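Long-range contacts in type ii site-specific deoxyribonuclease (Klebsiella pneumoniae, PDB 6EKR), which probably cleaves double-stranded DNA at a specific recognition sequence, as a type II restriction endonuclease of the PD-(D/E)xK nuclease class: residues A189-P194 and F223-C228; L34-N39 and F122-S127; N52-H57 and R70-I75. The protein carries 2 engineered substitutions. All coordinates share one frame; numbering follows the deposited sequence.

Interactions 2 and 3 share the N-terminal part of the chain, where the 52-57/70-75 pairing is nested inside the loop closed by 34-39 and 122-127. Their centres lie 19 Å apart, and they touch where Leu-36 CD1 packs on Phe-74 CZ (4.0 Å). Strand 53-61 carries segment 52-57 and packs on interaction 2; helix 101-125 supplies part of interaction 2 and covers the 70-75 loop. Interaction 1 follows later, in the mixed sheet, its centre 31 Å from that of interaction 2 and 27 Å from that of interaction 3, on the opposite side of the chain's centre. It is backbone pairing within a sheet, whereas the others are side-chain contacts joining two helix ends, and a strand and loop.

Interaction 1 (A189-P194 and F223-C228); sequences ASVVIP and FSFLAC
Val-192 engages the neighbouring strand through both of its backbone polar atoms: its N donates to Phe-223 O (3.0 Å), and its O accepts from Phe-225 N (3.2 Å). One residue thus bonds to the two residues flanking Ser-224, the hallmark of parallel pairing. Phe-223 N to Ser-190 O and Ala-227 N to Pro-194 O (3.2 Å) extend the pattern, while the two short strand segments are inclined at 30°. Pro-194 has no N-H to offer Phe-225 O, and its ring carbon CD lies against that oxygen instead. CA-H···O contacts supplement the conventional bonds; Ile-193 CA, for example, approaches Phe-225 O at 3.4 Å.

Apolar contacts divide between the two faces of the sheet. On one, Val-191 CG1 meets the Phe-225 ring obliquely at CE2 (3.5 Å); chi1 of Phe-225 (-58°) sets CG beside the backbone N, and the CD2/CE2 side of the ring lies against the valine. Farther along, Ile-193 CG2 rests on Ala-227 CB at 4.1 Å. On the other, Leu-226 crosses Pro-194 at about a right angle, its CD1 placed 3.7 Å from Pro-194 CB. Val-192 and Ser-224 share this face, and the hydroxyl of Ser-224 is hydrogen-bonded to Gln-210 NE2, so a buried polar group is satisfied by the connecting helix.

Together, strand 190-194, helix 204-217 and strand 222-227 form a beta-alpha-beta crossover in the mixed sheet, consistent with the core of a PD-(D/E)xK nuclease. Helix 204-217 covers the face of Val-192, Pro-194 and Leu-226, whereas helix 286-298 packs against Val-191, Ile-193, Phe-225 and Ala-227. Strand 179-183 runs antiparallel beyond strand 190-194, and strand 262-265 continues the sheet in parallel beyond strand 222-227.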
# COMPACT_ATOMS: atom_id res chain seq x y z
N ALA A 189 3.25 -12.39 -26.52
CA ALA A 189 2.86 -12.65 -25.14
C ALA A 189 4.10 -12.59 -24.26
O ALA A 189 5.21 -12.92 -24.69
CB ALA A 189 2.19 -13.99 -25.02
N SER A 190 3.89 -12.18 -23.01
CA SER A 190 4.98 -12.03 -22.06
C SER A 190 4.48 -12.22 -20.65
O SER A 190 3.29 -12.04 -20.37
CB SER A 190 5.60 -10.64 -22.18
OG SER A 190 4.59 -9.66 -22.33
N VAL A 191 5.40 -12.58 -19.76
CA VAL A 191 5.10 -12.67 -18.34
C VAL A 191 5.56 -11.42 -17.61
O VAL A 191 6.42 -10.67 -18.09
CB VAL A 191 5.76 -13.89 -17.68
CG1 VAL A 191 5.34 -15.15 -18.40
CG2 VAL A 191 7.28 -13.77 -17.67
N VAL A 192 4.96 -11.19 -16.45
CA VAL A 192 5.32 -10.11 -15.56
C VAL A 192 5.48 -10.71 -14.18
O VAL A 192 4.51 -11.23 -13.61
CB VAL A 192 4.24 -9.03 -15.53
CG1 VAL A 192 4.61 -7.95 -14.55
CG2 VAL A 192 4.03 -8.44 -16.91
N ILE A 193 6.69 -10.66 -13.65
CA ILE A 193 6.99 -11.29 -12.37
C ILE A 193 7.22 -10.27 -11.25
O ILE A 193 8.32 -9.75 -11.08
CB ILE A 193 8.16 -12.29 -12.49
CG1 ILE A 193 7.86 -13.29 -13.61
CG2 ILE A 193 8.40 -12.98 -11.15
CD1 ILE A 193 9.08 -13.87 -14.29
N PRO A 194 6.15 -9.96 -10.48
CA PRO A 194 6.31 -9.11 -9.32
C PRO A 194 7.02 -9.86 -8.21
O PRO A 194 6.56 -10.92 -7.79
CB PRO A 194 4.87 -8.78 -8.92
CG PRO A 194 4.01 -9.26 -10.04
CD PRO A 194 4.75 -10.37 -10.65
N PHE A 223 0.63 -11.99 -18.61
CA PHE A 223 0.26 -12.98 -17.61
C PHE A 223 1.18 -12.79 -16.42
O PHE A 223 2.40 -12.74 -16.56
CB PHE A 223 0.38 -14.40 -18.19
CG PHE A 223 -0.51 -14.65 -19.38
CD1 PHE A 223 -1.77 -15.21 -19.20
CD2 PHE A 223 -0.09 -14.34 -20.67
CE1 PHE A 223 -2.61 -15.46 -20.29
CE2 PHE A 223 -0.91 -14.58 -21.76
CZ PHE A 223 -2.18 -15.14 -21.57
N SER A 224 0.58 -12.68 -15.24
CA SER A 224 1.32 -12.34 -14.04
C SER A 224 1.54 -13.56 -13.18
O SER A 224 0.59 -14.30 -12.90
CB SER A 224 0.58 -11.28 -13.23
OG SER A 224 0.57 -10.04 -13.91
N PHE A 225 2.79 -13.78 -12.78
CA PHE A 225 3.13 -14.83 -11.84
C PHE A 225 3.82 -14.15 -10.68
O PHE A 225 4.80 -13.44 -10.88
CB PHE A 225 4.09 -15.83 -12.45
CG PHE A 225 3.59 -16.50 -13.69
CD1 PHE A 225 3.30 -17.85 -13.67
CD2 PHE A 225 3.46 -15.79 -14.89
CE1 PHE A 225 2.86 -18.50 -14.83
CE2 PHE A 225 3.02 -16.43 -16.04
CZ PHE A 225 2.73 -17.79 -16.01
N LEU A 226 3.31 -14.40 -9.48
CA LEU A 226 3.80 -13.74 -8.28
C LEU A 226 4.81 -14.59 -7.53
O LEU A 226 4.50 -15.71 -7.11
CB LEU A 226 2.62 -13.39 -7.39
CG LEU A 226 2.79 -12.50 -6.16
CD1 LEU A 226 3.71 -11.32 -6.43
CD2 LEU A 226 1.43 -12.01 -5.72
N ALA A 227 6.01 -14.05 -7.34
CA ALA A 227 7.09 -14.75 -6.63
C ALA A 227 7.40 -14.12 -5.28
O ALA A 227 7.71 -12.93 -5.21
CB ALA A 227 8.35 -14.79 -7.48
N CYS A 228 7.31 -14.92 -4.22
CA CYS A 228 7.60 -14.46 -2.86
C CYS A 228 8.51 -15.43 -2.12
O CYS A 228 8.84 -16.49 -2.63
CB CYS A 228 6.31 -14.28 -2.08
SG CYS A 228 5.19 -13.07 -2.80

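Interaction 2 (L34-N39 and F122-S127)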
# COMPACT_ATOMS: atom_id res chain seq x y z
N LEU A 34 29.34 -16.65 3.78
CA LEU A 34 30.52 -16.70 4.62
C LEU A 34 30.45 -15.72 5.79
O LEU A 34 31.07 -15.94 6.82
CB LEU A 34 31.79 -16.46 3.80
CG LEU A 34 32.13 -17.48 2.69
CD1 LEU A 34 33.38 -17.08 1.95
CD2 LEU A 34 32.27 -18.88 3.24
N LEU A 35 29.69 -14.64 5.62
CA LEU A 35 29.51 -13.68 6.70
C LEU A 35 28.76 -14.29 7.87
O LEU A 35 29.23 -14.23 9.01
CB LEU A 35 28.77 -12.42 6.21
CG LEU A 35 29.52 -11.09 6.09
CD1 LEU A 35 28.62 -10.06 5.44
CD2 LEU A 35 29.96 -10.60 7.46
N LEU A 36 27.60 -14.87 7.58
CA LEU A 36 26.74 -15.51 8.58
C LEU A 36 27.48 -16.69 9.21
O LEU A 36 27.44 -16.87 10.43
CB LEU A 36 25.42 -15.99 7.95
CG LEU A 36 24.45 -15.03 7.23
CD1 LEU A 36 23.42 -15.79 6.44
CD2 LEU A 36 23.76 -14.12 8.21
N LYS A 37 28.15 -17.46 8.37
CA LYS A 37 28.99 -18.57 8.81
C LYS A 37 30.07 -18.18 9.85
O LYS A 37 30.22 -18.86 10.86
CB LYS A 37 29.60 -19.26 7.59
CG LYS A 37 30.52 -20.43 7.89
CD LYS A 37 30.72 -21.29 6.65
CE LYS A 37 31.68 -22.44 6.92
NZ LYS A 37 33.11 -22.03 6.76
N ASN A 38 30.79 -17.09 9.62
CA ASN A 38 31.92 -16.73 10.48
C ASN A 38 31.61 -15.80 11.66
O ASN A 38 32.42 -15.67 12.59
CB ASN A 38 33.07 -16.16 9.66
CG ASN A 38 33.53 -17.10 8.57
OD1 ASN A 38 33.73 -18.29 8.80
ND2 ASN A 38 33.71 -16.56 7.36
N ASN A 39 30.44 -15.17 11.63
CA ASN A 39 30.10 -14.20 12.67
C ASN A 39 28.78 -14.44 13.40
O ASN A 39 28.63 -14.03 14.55
CB ASN A 39 30.11 -12.78 12.09
CG ASN A 39 31.33 -12.51 11.25
OD1 ASN A 39 32.45 -12.47 11.75
ND2 ASN A 39 31.13 -12.34 9.96
N PHE A 122 21.44 -8.24 6.36
CA PHE A 122 20.90 -6.90 6.58
C PHE A 122 20.17 -6.73 7.91
O PHE A 122 20.17 -5.64 8.47
CB PHE A 122 19.94 -6.50 5.45
CG PHE A 122 20.64 -6.01 4.22
CD1 PHE A 122 20.39 -4.74 3.74
CD2 PHE A 122 21.54 -6.83 3.53
CE1 PHE A 122 21.03 -4.28 2.59
CE2 PHE A 122 22.18 -6.38 2.37
CZ PHE A 122 21.93 -5.11 1.91
N ASP A 123 19.51 -7.78 8.39
CA ASP A 123 18.83 -7.69 9.67
C ASP A 123 19.83 -7.58 10.81
O ASP A 123 19.54 -6.95 11.83
CB ASP A 123 17.92 -8.90 9.89
CG ASP A 123 16.94 -9.11 8.75
OD1 ASP A 123 16.33 -8.14 8.26
OD2 ASP A 123 16.77 -10.28 8.35
N LEU A 124 21.00 -8.20 10.64
CA LEU A 124 22.01 -8.20 11.69
C LEU A 124 22.96 -7.02 11.60
O LEU A 124 23.34 -6.46 12.61
CB LEU A 124 22.81 -9.51 11.70
CG LEU A 124 22.12 -10.86 11.95
CD1 LEU A 124 23.11 -11.98 11.75
CD2 LEU A 124 21.49 -10.96 13.34
N TRP A 125 23.35 -6.64 10.38
CA TRP A 125 24.35 -5.59 10.22
C TRP A 125 23.79 -4.30 9.63
O TRP A 125 24.52 -3.36 9.33
CB TRP A 125 25.57 -6.11 9.47
CG TRP A 125 26.30 -7.13 10.30
CD1 TRP A 125 27.03 -6.89 11.43
CD2 TRP A 125 26.34 -8.55 10.09
NE1 TRP A 125 27.53 -8.07 11.93
CE2 TRP A 125 27.12 -9.10 11.13
CE3 TRP A 125 25.80 -9.41 9.13
CZ2 TRP A 125 27.37 -10.47 11.23
CZ3 TRP A 125 26.05 -10.77 9.23
CH2 TRP A 125 26.83 -11.29 10.27
N LYS A 126 22.46 -4.28 9.49
CA LYS A 126 21.65 -3.08 9.21
C LYS A 126 22.34 -1.99 8.42
O LYS A 126 22.43 -0.84 8.87
CB LYS A 126 21.02 -2.53 10.51
CG LYS A 126 21.94 -2.50 11.74
CD LYS A 126 21.16 -2.62 13.04
N SER A 127 22.83 -2.35 7.23
CA SER A 127 23.50 -1.38 6.37
C SER A 127 23.03 -1.50 4.92
O SER A 127 23.33 -2.50 4.23
CB SER A 127 25.03 -1.52 6.46
OG SER A 127 25.68 -0.47 5.77
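Trp-125, in the last turn of helix 101-125, meets Leu-35, Leu-36 and Asn-39 on the last turns of helix 22-39, and the far end of its six-membered ring makes most of the contact. The buried part is apolar, formed by Leu-35, Leu-36 and Leu-124 around the indole. Leu-35 CD2 sits 4.2 Å above one face of the ring system, displaced toward the rim, while CB of the preceding Leu-124 occupies the opposite face. Leu-36 CD2 serves two partners at once: it lies 4.2 Å from Trp-125 CZ3, approaching the ring obliquely, and equally far from Leu-124 CD1, the two leucines crossing at about a right angle. Its chi1 (-58°) sets CG beside the backbone N, and CD2 is the branch that touches both partners.

Asn-39, the final residue of its helix, marks the partly solvent-accessible side, yet its CB makes the closest approach, 3.7 Å from Trp-125 CZ2. Its amide turns back to its own helix in a weak hydrogen bond from ND2 to Leu-35 O. No hydrogen bond joins the two segments.

Phe-59 and Phe-61 of strand 53-61 complete the apolar surroundings: both touch Leu-124, and the Phe-61 ring also meets that of Trp-125. Met-1, ahead of helix 3-16, packs on Leu-35, Asn-39 and Trp-125, so two helix ends, a strand and the N-terminus converge here.

Interaction 3 (N52-H57 and R70-I75)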
# COMPACT_ATOMS: atom_id res chain seq x y z
N ASN A 52 -0.82 -27.41 11.53
CA ASN A 52 0.43 -28.04 11.92
C ASN A 52 1.34 -27.07 12.66
O ASN A 52 0.98 -25.91 12.88
CB ASN A 52 1.15 -28.61 10.69
CG ASN A 52 0.36 -29.70 10.01
OD1 ASN A 52 0.38 -30.86 10.44
ND2 ASN A 52 -0.34 -29.35 8.94
N THR A 53 2.50 -27.58 13.07
CA THR A 53 3.54 -26.76 13.68
C THR A 53 4.63 -26.56 12.63
O THR A 53 4.95 -27.48 11.88
CB THR A 53 4.15 -27.45 14.94
OG1 THR A 53 3.16 -27.57 15.97
CG2 THR A 53 5.36 -26.68 15.47
N GLN A 54 5.15 -25.33 12.55
CA GLN A 54 6.32 -25.06 11.72
C GLN A 54 7.37 -24.33 12.52
O GLN A 54 7.16 -23.19 12.95
CB GLN A 54 5.95 -24.29 10.45
CG GLN A 54 7.13 -24.06 9.54
CD GLN A 54 7.74 -25.35 9.05
OE1 GLN A 54 7.30 -25.92 8.04
NE2 GLN A 54 8.76 -25.83 9.75
N GLU A 55 8.50 -25.00 12.73
CA GLU A 55 9.60 -24.42 13.49
C GLU A 55 10.44 -23.49 12.64
O GLU A 55 10.74 -23.78 11.47
CB GLU A 55 10.47 -25.52 14.08
CG GLU A 55 9.83 -26.23 15.27
CD GLU A 55 10.75 -27.25 15.92
OE1 GLU A 55 11.82 -27.57 15.35
OE2 GLU A 55 10.40 -27.74 17.02
N TYR A 56 10.82 -22.36 13.23
CA TYR A 56 11.69 -21.40 12.55
C TYR A 56 12.95 -21.14 13.35
O TYR A 56 12.91 -21.08 14.58
CB TYR A 56 10.94 -20.09 12.33
CG TYR A 56 9.89 -20.14 11.25
CD1 TYR A 56 10.22 -19.90 9.91
CD2 TYR A 56 8.55 -20.42 11.55
CE1 TYR A 56 9.26 -19.94 8.92
CE2 TYR A 56 7.58 -20.46 10.55
CZ TYR A 56 7.95 -20.22 9.24
OH TYR A 56 7.02 -20.26 8.24
N HIS A 57 14.06 -20.98 12.64
CA HIS A 57 15.33 -20.58 13.25
C HIS A 57 15.66 -19.12 12.99
O HIS A 57 15.04 -18.47 12.15
CB HIS A 57 16.47 -21.46 12.73
CG HIS A 57 16.57 -22.79 13.41
ND1 HIS A 57 15.59 -23.76 13.31
CD2 HIS A 57 17.55 -23.33 14.17
CE1 HIS A 57 15.95 -24.83 13.99
NE2 HIS A 57 17.14 -24.59 14.53
N ARG A 70 13.29 -20.84 8.01
CA ARG A 70 12.98 -22.26 7.97
C ARG A 70 14.27 -23.06 7.81
O ARG A 70 14.82 -23.15 6.72
CB ARG A 70 11.98 -22.60 6.87
CG ARG A 70 10.54 -22.55 7.33
CD ARG A 70 9.59 -23.00 6.24
NE ARG A 70 9.68 -24.44 6.02
CZ ARG A 70 9.04 -25.09 5.05
NH1 ARG A 70 8.26 -24.45 4.19
NH2 ARG A 70 9.20 -26.40 4.94
N ASP A 71 14.72 -23.62 8.93
CA ASP A 71 15.95 -24.41 9.00
C ASP A 71 15.94 -25.60 8.06
O ASP A 71 16.97 -25.99 7.50
CB ASP A 71 16.15 -24.92 10.42
CG ASP A 71 17.43 -25.70 10.57
OD1 ASP A 71 18.38 -25.13 11.14
OD2 ASP A 71 17.49 -26.86 10.11
N ASP A 72 14.75 -26.18 7.90
CA ASP A 72 14.56 -27.29 6.99
C ASP A 72 14.70 -26.86 5.53
O ASP A 72 14.65 -27.71 4.64
CB ASP A 72 13.18 -27.89 7.22
CG ASP A 72 12.09 -27.11 6.55
OD1 ASP A 72 11.59 -26.11 7.13
OD2 ASP A 72 11.72 -27.50 5.43
N LEU A 73 14.87 -25.56 5.29
CA LEU A 73 14.88 -24.99 3.94
C LEU A 73 16.21 -24.29 3.62
O LEU A 73 16.74 -24.39 2.51
CB LEU A 73 13.70 -24.03 3.79
CG LEU A 73 12.81 -24.07 2.54
CD1 LEU A 73 12.26 -25.47 2.24
CD2 LEU A 73 11.67 -23.05 2.66
N PHE A 74 16.75 -23.60 4.62
CA PHE A 74 18.02 -22.89 4.51
C PHE A 74 19.16 -23.90 4.57
O PHE A 74 19.18 -24.74 5.47
CB PHE A 74 18.15 -21.93 5.69
CG PHE A 74 19.13 -20.81 5.49
CD1 PHE A 74 18.67 -19.51 5.24
CD2 PHE A 74 20.50 -21.02 5.58
CE1 PHE A 74 19.56 -18.46 5.07
CE2 PHE A 74 21.40 -19.97 5.41
CZ PHE A 74 20.93 -18.70 5.16
N ILE A 75 20.11 -23.82 3.65
CA ILE A 75 21.27 -24.71 3.68
C ILE A 75 22.40 -24.07 4.49
O ILE A 75 23.15 -23.24 3.98
CB ILE A 75 21.72 -25.13 2.26
CG1 ILE A 75 20.59 -25.86 1.53
CG2 ILE A 75 22.96 -26.02 2.32
CD1 ILE A 75 20.73 -25.94 0.01
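Gln-54 lays its amide across the guanidinium of Arg-70, with OE1 3.3 Å above the plane and displaced toward the rim. The two flat groups are 23° from parallel, although the side chains cross at about a right angle; the glutamine chain bends at chi2, which sets CD beside the arginine. Asp-72 meets the same guanidinium side-on: OD1 accepts from Arg-70 NE (2.8 Å) through its syn lone pair, in the guanidinium plane, and OD2 accepts from NH2. Leu-73 CD2 lies on the opposite face from Gln-54.

Tyr-56 CE1 contacts Arg-70 CG obliquely, its ring 86° from the guanidinium plane. At the His-57 end of the strand segment, Asp-71 places OD1 3.5 Å above the centre of the His-57 ring, its carboxylate inclined 44° to it. Tyr-42 hydrogen-bonds this oxygen through OH and also meets the His-57 ring.

The loop after strand 64-65 thus folds back on strand 53-61, the middle strand of the antiparallel sheet, before helix 78-91. No hydrogen bond spans the two segments. The charge of Arg-70 is probably offset mainly by Asp-72, with a long, weak ion pair from NH1 to Asp-267, which also hydrogen-bonds Tyr-56 OH. Strand and loop therefore meet through van der Waals contact, while the carboxylate over His-57 could favour positive charge on the imidazole.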